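Local coordinates for protein carbohydrate kinase (Agrobacterium tumefaciens, PDB 2NWH) that probably transfers phosphate from ATP to a sugar or related small molecule, as a ribokinase-fold member of the pfkB family of carbohydrate kinases, at residues C140-T150 with K172-L180; M3-A12 with G53-R62. One frame throughout, in Å; residues are numbered along the deposited sequence.

Contact 1 (C140-T150 with K172-L180). With CA (calcium ion), chain B.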
loop_
_atom_site.group_PDB
_atom_site.type_symbol
_atom_site.label_atom_id
_atom_site.label_comp_id
_atom_site.label_asym_id
_atom_site.label_seq_id
_atom_site.Cartn_x
_atom_site.Cartn_y
_atom_site.Cartn_z
ATOM N N CYS A 140 -4.073 -5.818 -4.095
ATOM C CA CYS A 140 -3.318 -6.771 -3.293
ATOM C C CYS A 140 -1.974 -6.161 -2.950
ATOM O O CYS A 140 -1.598 -5.086 -3.477
ATOM C CB CYS A 140 -3.147 -8.099 -4.063
ATOM S SG CYS A 140 -2.093 -7.971 -5.576
ATOM N N ASP A 141 -1.237 -6.841 -2.087
ATOM C CA ASP A 141 0.136 -6.470 -1.908
ATOM C C ASP A 141 1.009 -7.725 -1.956
ATOM O O ASP A 141 0.517 -8.874 -1.900
ATOM C CB ASP A 141 0.368 -5.612 -0.681
ATOM C CG ASP A 141 0.188 -6.392 0.621
ATOM O OD1 ASP A 141 0.408 -7.627 0.623
ATOM O OD2 ASP A 141 -0.153 -5.767 1.640
ATOM N N ALA A 142 2.310 -7.477 -2.070
ATOM C CA ALA A 142 3.242 -8.556 -2.294
ATOM C C ALA A 142 3.643 -9.250 -0.982
ATOM O O ALA A 142 4.618 -10.013 -0.967
ATOM C CB ALA A 142 4.479 -8.036 -3.112
ATOM N N ASN A 143 2.883 -9.009 0.104
ATOM C CA ASN A 143 3.000 -9.829 1.324
ATOM C C ASN A 143 2.464 -11.242 1.115
ATOM O O ASN A 143 2.855 -12.193 1.824
ATOM C CB ASN A 143 2.259 -9.222 2.522
ATOM C CG ASN A 143 2.969 -8.049 3.121
ATOM O OD1 ASN A 143 2.401 -6.948 3.233
ATOM N ND2 ASN A 143 4.225 -8.257 3.508
ATOM N N LEU A 144 1.526 -11.378 0.185
ATOM C CA LEU A 144 0.943 -12.690 -0.125
ATOM C C LEU A 144 1.970 -13.537 -0.888
ATOM O O LEU A 144 2.821 -13.007 -1.598
ATOM C CB LEU A 144 -0.289 -12.537 -1.025
ATOM C CG LEU A 144 -1.498 -11.724 -0.531
ATOM C CD1 LEU A 144 -2.579 -11.741 -1.622
ATOM C CD2 LEU A 144 -2.037 -12.235 0.777
ATOM N N PRO A 145 1.894 -14.860 -0.758
ATOM C CA PRO A 145 2.821 -15.721 -1.511
ATOM C C PRO A 145 2.804 -15.507 -3.035
ATOM O O PRO A 145 1.767 -15.148 -3.587
ATOM C CB PRO A 145 2.300 -17.131 -1.197
ATOM C CG PRO A 145 1.693 -16.994 0.187
ATOM C CD PRO A 145 0.985 -15.647 0.101
ATOM N N GLU A 146 3.945 -15.765 -3.699
ATOM C CA GLU A 146 4.032 -15.647 -5.154
ATOM C C GLU A 146 2.915 -16.402 -5.882
ATOM O O GLU A 146 2.191 -15.800 -6.701
ATOM C CB GLU A 146 5.438 -16.044 -5.672
ATOM C CG GLU A 146 5.570 -16.156 -7.204
ATOM C CD GLU A 146 7.030 -16.073 -7.695
ATOM O OE1 GLU A 146 7.938 -15.802 -6.876
ATOM O OE2 GLU A 146 7.266 -16.254 -8.917
ATOM N N ASP A 147 2.748 -17.697 -5.608
ATOM C CA ASP A 147 1.724 -18.452 -6.335
ATOM C C ASP A 147 0.299 -17.966 -6.065
ATOM O O ASP A 147 -0.591 -18.100 -6.905
ATOM C CB ASP A 147 1.849 -19.982 -6.172
ATOM C CG ASP A 147 1.988 -20.436 -4.707
ATOM O OD1 ASP A 147 1.934 -21.673 -4.465
ATOM O OD2 ASP A 147 2.158 -19.592 -3.803
ATOM N N THR A 148 0.095 -17.389 -4.878
ATOM C CA THR A 148 -1.192 -16.819 -4.530
ATOM C C THR A 148 -1.454 -15.578 -5.359
ATOM O O THR A 148 -2.572 -15.373 -5.838
ATOM C CB THR A 148 -1.273 -16.542 -3.007
ATOM O OG1 THR A 148 -1.037 -17.796 -2.349
ATOM C CG2 THR A 148 -2.692 -16.069 -2.627
ATOM N N LEU A 149 -0.400 -14.783 -5.569
ATOM C CA LEU A 149 -0.514 -13.601 -6.369
ATOM C C LEU A 149 -0.845 -13.964 -7.812
ATOM O O LEU A 149 -1.760 -13.406 -8.407
ATOM C CB LEU A 149 0.750 -12.767 -6.258
ATOM C CG LEU A 149 1.005 -12.080 -4.925
ATOM C CD1 LEU A 149 2.453 -11.638 -4.838
ATOM C CD2 LEU A 149 0.044 -10.902 -4.766
ATOM N N THR A 150 -0.187 -14.981 -8.356
ATOM C CA THR A 150 -0.545 -15.435 -9.709
ATOM C C THR A 150 -2.002 -15.941 -9.814
ATOM O O THR A 150 -2.732 -15.581 -10.774
ATOM C CB THR A 150 0.430 -16.510 -10.168
ATOM O OG1 THR A 150 1.764 -16.057 -9.904
ATOM C CG2 THR A 150 0.255 -16.838 -11.673
ATOM N N LYS A 172 10.136 -8.296 -2.137
ATOM C CA LYS A 172 8.798 -8.852 -2.305
ATOM C C LYS A 172 8.254 -8.637 -3.708
ATOM O O LYS A 172 7.546 -9.499 -4.225
ATOM C CB LYS A 172 7.842 -8.293 -1.248
ATOM C CG LYS A 172 8.086 -8.871 0.156
ATOM C CD LYS A 172 6.965 -8.509 1.119
ATOM C CE LYS A 172 7.479 -8.195 2.528
ATOM N NZ LYS A 172 7.973 -9.395 3.260
ATOM N N ALA A 173 8.599 -7.502 -4.326
ATOM C CA ALA A 173 8.125 -7.146 -5.670
ATOM C C ALA A 173 8.214 -8.281 -6.702
ATOM O O ALA A 173 7.282 -8.475 -7.491
ATOM C CB ALA A 173 8.868 -5.908 -6.186
ATOM N N VAL A 174 9.335 -9.013 -6.685
ATOM C CA VAL A 174 9.590 -10.100 -7.648
ATOM C C VAL A 174 8.461 -11.156 -7.665
ATOM O O VAL A 174 8.194 -11.793 -8.689
ATOM C CB VAL A 174 10.954 -10.787 -7.389
ATOM C CG1 VAL A 174 12.096 -9.793 -7.513
ATOM C CG2 VAL A 174 10.970 -11.469 -6.017
ATOM N N LYS A 175 7.780 -11.300 -6.531
ATOM C CA LYS A 175 6.652 -12.227 -6.363
ATOM C C LYS A 175 5.468 -11.925 -7.294
ATOM O O LYS A 175 4.550 -12.771 -7.449
ATOM C CB LYS A 175 6.182 -12.202 -4.911
ATOM C CG LYS A 175 7.228 -12.729 -3.916
ATOM C CD LYS A 175 6.975 -12.295 -2.467
ATOM C CE LYS A 175 5.855 -13.060 -1.831
ATOM N NZ LYS A 175 5.576 -12.717 -0.396
ATOM N N LEU A 176 5.493 -10.724 -7.894
ATOM C CA LEU A 176 4.411 -10.243 -8.769
ATOM C C LEU A 176 4.636 -10.600 -10.244
ATOM O O LEU A 176 3.770 -10.365 -11.085
ATOM C CB LEU A 176 4.194 -8.713 -8.616
ATOM C CG LEU A 176 3.523 -8.270 -7.310
ATOM C CD1 LEU A 176 3.799 -6.815 -7.041
ATOM C CD2 LEU A 176 2.012 -8.604 -7.259
ATOM N N LYS A 177 5.785 -11.202 -10.543
ATOM C CA LYS A 177 6.237 -11.407 -11.929
ATOM C C LYS A 177 5.239 -12.172 -12.819
ATOM O O LYS A 177 4.912 -11.681 -13.920
ATOM C CB LYS A 177 7.622 -12.048 -11.942
ATOM C CG LYS A 177 8.305 -12.105 -13.314
ATOM C CD LYS A 177 9.729 -12.699 -13.234
ATOM C CE LYS A 177 9.809 -13.956 -12.333
ATOM N NZ LYS A 177 8.955 -15.101 -12.785
ATOM N N ALA A 178 4.734 -13.339 -12.372
ATOM C CA ALA A 178 3.746 -14.063 -13.203
ATOM C C ALA A 178 2.390 -13.329 -13.280
ATOM O O ALA A 178 1.667 -13.400 -14.295
ATOM C CB ALA A 178 3.564 -15.498 -12.750
ATOM N N ALA A 179 2.070 -12.577 -12.233
ATOM C CA ALA A 179 0.773 -11.899 -12.153
ATOM C C ALA A 179 0.757 -10.603 -12.970
ATOM O O ALA A 179 -0.298 -10.004 -13.216
ATOM C CB ALA A 179 0.449 -11.612 -10.684
ATOM N N LEU A 180 1.935 -10.183 -13.414
ATOM C CA LEU A 180 2.088 -8.881 -14.055
ATOM C C LEU A 180 1.071 -8.617 -15.139
ATOM O O LEU A 180 0.454 -7.566 -15.155
ATOM C CB LEU A 180 3.491 -8.710 -14.570
ATOM C CG LEU A 180 4.522 -8.280 -13.537
ATOM C CD1 LEU A 180 5.614 -7.586 -14.329
ATOM C CD2 LEU A 180 3.902 -7.345 -12.446
HETATM CA CA CA B . 0.940 -14.094 -16.448
HETATM O O HOH W 1 5.733 -15.028 -10.594
HETATM O O HOH W 2 2.846 -13.571 -9.734
HETATM O O HOH W 3 -0.791 -12.605 -16.402
HETATM O O HOH W 4 0.003 -15.800 -14.886
HETATM O O HOH W 5 2.859 -12.262 -16.772
#
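Lys175 starts with CG beside its backbone N (chi1 -65°) and bends at chi3 (76°), which brings its ammonium group over the loop 142-145 that joins strand 137-141 to helix 146-158 in the ribokinase-type alpha/beta fold. There NZ donates to Ala142 O at 2.9 Å, tilted from the carbonyl plane, and more weakly to Leu144 O at 3.0 Å, so two backbone carbonyls share one lysine. Lys172 runs past the same loop: its CD lies 3.5 Å from Ala142 O, and its CB packs on Ala142 CB. An Asx turn at the end of strand 137-141 holds the start of the loop: Asn143 N donates to Asp141 OD1, arriving from above the carboxylate plane. Deeper in, Leu149 and Leu176 meet through methyl groups, CD1 of Leu149 lying 3.9 Å from CD2 of Leu176, beside strand 163-166. Along helix 146-158, two waters bridge the segments. One links Glu146 OE2 to Ala178 N, and a second joins Lys175 O and Thr150 OG1, with a weak bond from Ala179 N. Ala178 CB rests against the Thr150 side chain, 3.4 Å from OG1, while Ala178 O binds a calcium ion at 2.4 Å that also carries three waters.

Contact 2 (M3-A12 with G53-R62)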
loop_
_atom_site.group_PDB
_atom_site.type_symbol
_atom_site.label_atom_id
_atom_site.label_comp_id
_atom_site.label_asym_id
_atom_site.label_seq_id
_atom_site.Cartn_x
_atom_site.Cartn_y
_atom_site.Cartn_z
ATOM N N MET A 3 -17.078 2.649 -9.899
ATOM C CA MET A 3 -16.387 1.762 -8.886
ATOM C C MET A 3 -16.568 2.265 -7.446
ATOM O O MET A 3 -16.038 3.323 -7.071
ATOM C CB MET A 3 -14.897 1.599 -9.225
ATOM C CG MET A 3 -14.582 0.607 -10.360
ATOM S SD MET A 3 -15.575 0.793 -11.874
ATOM C CE MET A 3 -14.965 2.363 -12.530
ATOM N N LYS A 4 -17.332 1.514 -6.651
ATOM C CA LYS A 4 -17.664 1.956 -5.308
ATOM C C LYS A 4 -17.018 1.051 -4.280
ATOM O O LYS A 4 -16.709 1.498 -3.189
ATOM C CB LYS A 4 -19.179 1.939 -5.068
ATOM C CG LYS A 4 -19.653 3.226 -4.393
ATOM C CD LYS A 4 -19.296 3.291 -2.898
ATOM C CE LYS A 4 -20.158 4.275 -2.131
ATOM N NZ LYS A 4 -19.465 4.619 -0.844
ATOM N N LYS A 5 -16.834 -0.211 -4.644
ATOM C CA LYS A 5 -16.423 -1.230 -3.677
ATOM C C LYS A 5 -15.057 -1.791 -4.013
ATOM O O LYS A 5 -14.825 -2.195 -5.130
ATOM C CB LYS A 5 -17.450 -2.357 -3.612
ATOM C CG LYS A 5 -18.766 -1.981 -2.952
ATOM C CD LYS A 5 -19.734 -3.195 -2.896
ATOM C CE LYS A 5 -19.281 -4.359 -1.970
ATOM N NZ LYS A 5 -19.120 -4.053 -0.517
ATOM N N ILE A 6 -14.139 -1.728 -3.047
ATOM C CA ILE A 6 -12.789 -2.167 -3.298
ATOM C C ILE A 6 -12.489 -3.265 -2.307
ATOM O O ILE A 6 -12.699 -3.079 -1.085
ATOM C CB ILE A 6 -11.754 -0.992 -3.117
ATOM C CG1 ILE A 6 -12.057 0.169 -4.087
ATOM C CG2 ILE A 6 -10.312 -1.531 -3.180
ATOM C CD1 ILE A 6 -11.184 1.345 -3.848
ATOM N N LEU A 7 -11.999 -4.391 -2.802
ATOM C CA LEU A 7 -11.567 -5.468 -1.916
ATOM C C LEU A 7 -10.055 -5.531 -1.910
ATOM O O LEU A 7 -9.443 -5.601 -2.980
ATOM C CB LEU A 7 -12.125 -6.800 -2.392
ATOM C CG LEU A 7 -11.689 -8.060 -1.607
ATOM C CD1 LEU A 7 -12.358 -8.098 -0.269
ATOM C CD2 LEU A 7 -12.082 -9.275 -2.394
ATOM N N VAL A 8 -9.479 -5.533 -0.706
ATOM C CA VAL A 8 -8.031 -5.579 -0.499
ATOM C C VAL A 8 -7.639 -6.940 0.036
ATOM O O VAL A 8 -8.239 -7.433 1.009
ATOM C CB VAL A 8 -7.590 -4.498 0.477
ATOM C CG1 VAL A 8 -6.065 -4.540 0.672
ATOM C CG2 VAL A 8 -8.019 -3.131 -0.057
ATOM N N LEU A 9 -6.661 -7.564 -0.595
ATOM C CA LEU A 9 -6.116 -8.843 -0.128
ATOM C C LEU A 9 -4.614 -8.659 0.097
ATOM O O LEU A 9 -3.845 -8.462 -0.846
ATOM C CB LEU A 9 -6.406 -9.956 -1.141
ATOM C CG LEU A 9 -7.881 -10.077 -1.474
ATOM C CD1 LEU A 9 -8.167 -9.423 -2.832
ATOM C CD2 LEU A 9 -8.229 -11.589 -1.557
ATOM N N GLY A 10 -4.189 -8.703 1.348
ATOM C CA GLY A 10 -2.842 -8.277 1.658
ATOM C C GLY A 10 -2.550 -8.359 3.134
ATOM O O GLY A 10 -3.196 -9.109 3.856
ATOM N N GLY A 11 -1.553 -7.597 3.550
ATOM C CA GLY A 11 -1.072 -7.660 4.892
ATOM C C GLY A 11 -1.762 -6.680 5.780
ATOM O O GLY A 11 -2.221 -5.599 5.356
ATOM N N ALA A 12 -1.832 -7.074 7.042
ATOM C CA ALA A 12 -2.382 -6.258 8.075
ATOM C C ALA A 12 -1.691 -6.793 9.313
ATOM O O ALA A 12 -1.899 -7.922 9.701
ATOM C CB ALA A 12 -3.929 -6.420 8.141
ATOM N N GLY A 53 -13.541 7.843 0.645
ATOM C CA GLY A 53 -14.971 7.719 0.312
ATOM C C GLY A 53 -15.421 6.375 -0.245
ATOM O O GLY A 53 -16.611 6.150 -0.467
ATOM N N PHE A 54 -14.484 5.452 -0.451
ATOM C CA PHE A 54 -14.863 4.151 -1.026
ATOM C C PHE A 54 -15.386 3.203 0.022
ATOM O O PHE A 54 -15.081 3.354 1.183
ATOM C CB PHE A 54 -13.672 3.513 -1.757
ATOM C CG PHE A 54 -13.268 4.286 -2.993
ATOM C CD1 PHE A 54 -13.849 3.994 -4.215
ATOM C CD2 PHE A 54 -12.379 5.337 -2.907
ATOM C CE1 PHE A 54 -13.507 4.715 -5.374
ATOM C CE2 PHE A 54 -12.049 6.086 -4.049
ATOM C CZ PHE A 54 -12.623 5.754 -5.294
ATOM N N GLU A 55 -16.161 2.210 -0.415
ATOM C CA GLU A 55 -16.640 1.163 0.491
ATOM C C GLU A 55 -15.562 0.068 0.431
ATOM O O GLU A 55 -15.429 -0.618 -0.568
ATOM C CB GLU A 55 -18.038 0.657 0.069
ATOM C CG GLU A 55 -18.536 -0.495 1.014
ATOM C CD GLU A 55 -19.986 -0.887 0.799
ATOM O OE1 GLU A 55 -20.693 -0.146 0.095
ATOM O OE2 GLU A 55 -20.407 -1.948 1.333
ATOM N N VAL A 56 -14.759 -0.048 1.483
ATOM C CA VAL A 56 -13.554 -0.905 1.410
ATOM C C VAL A 56 -13.711 -2.096 2.326
ATOM O O VAL A 56 -14.179 -1.939 3.468
ATOM C CB VAL A 56 -12.236 -0.142 1.746
ATOM C CG1 VAL A 56 -10.978 -1.070 1.536
ATOM C CG2 VAL A 56 -12.127 1.148 0.877
ATOM N N ARG A 57 -13.336 -3.275 1.807
ATOM C CA ARG A 57 -13.277 -4.507 2.608
ATOM C C ARG A 57 -11.849 -5.072 2.496
ATOM O O ARG A 57 -11.200 -4.933 1.437
ATOM C CB ARG A 57 -14.318 -5.523 2.098
ATOM C CG ARG A 57 -14.168 -6.937 2.668
ATOM C CD ARG A 57 -15.206 -7.838 2.054
ATOM N NE ARG A 57 -15.197 -9.200 2.601
ATOM C CZ ARG A 57 -16.009 -10.164 2.167
ATOM N NH1 ARG A 57 -16.821 -9.934 1.153
ATOM N NH2 ARG A 57 -15.979 -11.366 2.715
ATOM N N ILE A 58 -11.350 -5.684 3.567
ATOM C CA ILE A 58 -10.011 -6.327 3.511
ATOM C C ILE A 58 -10.062 -7.787 3.995
ATOM O O ILE A 58 -10.749 -8.106 4.968
ATOM C CB ILE A 58 -8.894 -5.523 4.269
ATOM C CG1 ILE A 58 -7.498 -6.170 4.051
ATOM C CG2 ILE A 58 -9.220 -5.348 5.824
ATOM C CD1 ILE A 58 -6.350 -5.218 4.452
ATOM N N ILE A 59 -9.304 -8.646 3.318
ATOM C CA ILE A 59 -9.089 -10.024 3.751
ATOM C C ILE A 59 -7.577 -10.154 3.999
ATOM O O ILE A 59 -6.761 -10.057 3.045
ATOM C CB ILE A 59 -9.502 -11.008 2.657
ATOM C CG1 ILE A 59 -10.984 -10.873 2.324
ATOM C CG2 ILE A 59 -9.265 -12.523 3.134
ATOM C CD1 ILE A 59 -11.356 -11.677 0.997
ATOM N N ALA A 60 -7.213 -10.293 5.285
ATOM C CA ALA A 60 -5.823 -10.531 5.670
ATOM C C ALA A 60 -5.717 -11.738 6.610
ATOM O O ALA A 60 -6.590 -11.912 7.481
ATOM C CB ALA A 60 -5.272 -9.319 6.344
ATOM N N PRO A 61 -4.641 -12.532 6.488
ATOM C CA PRO A 61 -4.392 -13.614 7.473
ATOM C C PRO A 61 -4.335 -12.971 8.849
ATOM O O PRO A 61 -3.776 -11.869 9.010
ATOM C CB PRO A 61 -3.033 -14.174 7.055
ATOM C CG PRO A 61 -3.009 -13.970 5.533
ATOM C CD PRO A 61 -3.573 -12.504 5.461
ATOM N N ARG A 62 -4.989 -13.590 9.820
ATOM C CA ARG A 62 -5.140 -12.987 11.139
ATOM C C ARG A 62 -4.978 -14.099 12.182
ATOM O O ARG A 62 -5.461 -15.204 11.988
ATOM C CB ARG A 62 -6.531 -12.398 11.262
ATOM C CG ARG A 62 -6.905 -11.783 12.586
ATOM C CD ARG A 62 -6.159 -10.439 12.877
ATOM N NE ARG A 62 -6.283 -9.501 11.726
ATOM C CZ ARG A 62 -7.386 -8.819 11.398
ATOM N NH1 ARG A 62 -8.510 -8.891 12.115
ATOM N NH2 ARG A 62 -7.368 -8.050 10.311
HETATM O O HOH W 6 -18.523 7.802 -0.518
HETATM O O HOH W 7 -18.733 -7.450 -0.162
HETATM O O HOH W 8 -16.489 -3.430 -0.032
HETATM O O HOH W 9 -4.282 -9.472 10.150
#
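Two neighbouring parallel strands of the large central sheet, 5-9 and 55-59, make this contact in the ribokinase-type fold; their axes come within 4.6 Å and are inclined at 20° to each other. The backbone ladder is regular. Ile6 N reaches Glu55 O, Arg57 N returns to Ile6 O, and Val8 N meets Arg57 O at 2.8 Å with an N-H...O angle of 163°. Ile59 N to Val8 O, also 2.8 Å, continues it, but the next rung, Gly10 N to Ile59 O, is weak at 3.4 Å. Ile6 carries CD1 over the Phe54 ring in a CH-pi contact, 4.1 Å from the centroid, while Val8 CG2 meets Val56 CG1 on the same face. On the other face Leu7 CD1 lies along the aliphatic part of Arg57, 3.6 Å from CG; the two chains run side by side from paired positions, each with CG anti to the backbone N. At the exposed margin of that face, Lys5 NZ forms a weakly bonded salt bridge with Glu55 OE2 at 3.1 Å. Arg57 NE turns to Thr83 of strand 81-87, and Arg62 pairs with Asp82. Helix 41-51 covers the Ile6 and Val56 face, helix 126-134 covers that of Leu7 and Ile59, and strand 137-141 flanks strand 5-9.

How the contacts relate
Both contacts reach the same central sheet, where strands 5-9 and 137-141 are neighbours, yet they differ in kind. Contact 2 is the more buried, strand against strand, with a ladder of backbone hydrogen bonds and apolar side chains on both faces; its charged pair sits at the margin. Contact 1 is only partly buried and joins the end of strand 137-141 and the following helix to 172-180 through a lysine, methyl packing and bridging waters, with a calcium ion bound to the 172-180 side alone. Their centres lie about 17 Å apart, but they touch where the strands end: Asp141 OD2 is 3.0 Å from Gly11 N, a probable hydrogen bond, and Cys140 CB packs against Leu9 O.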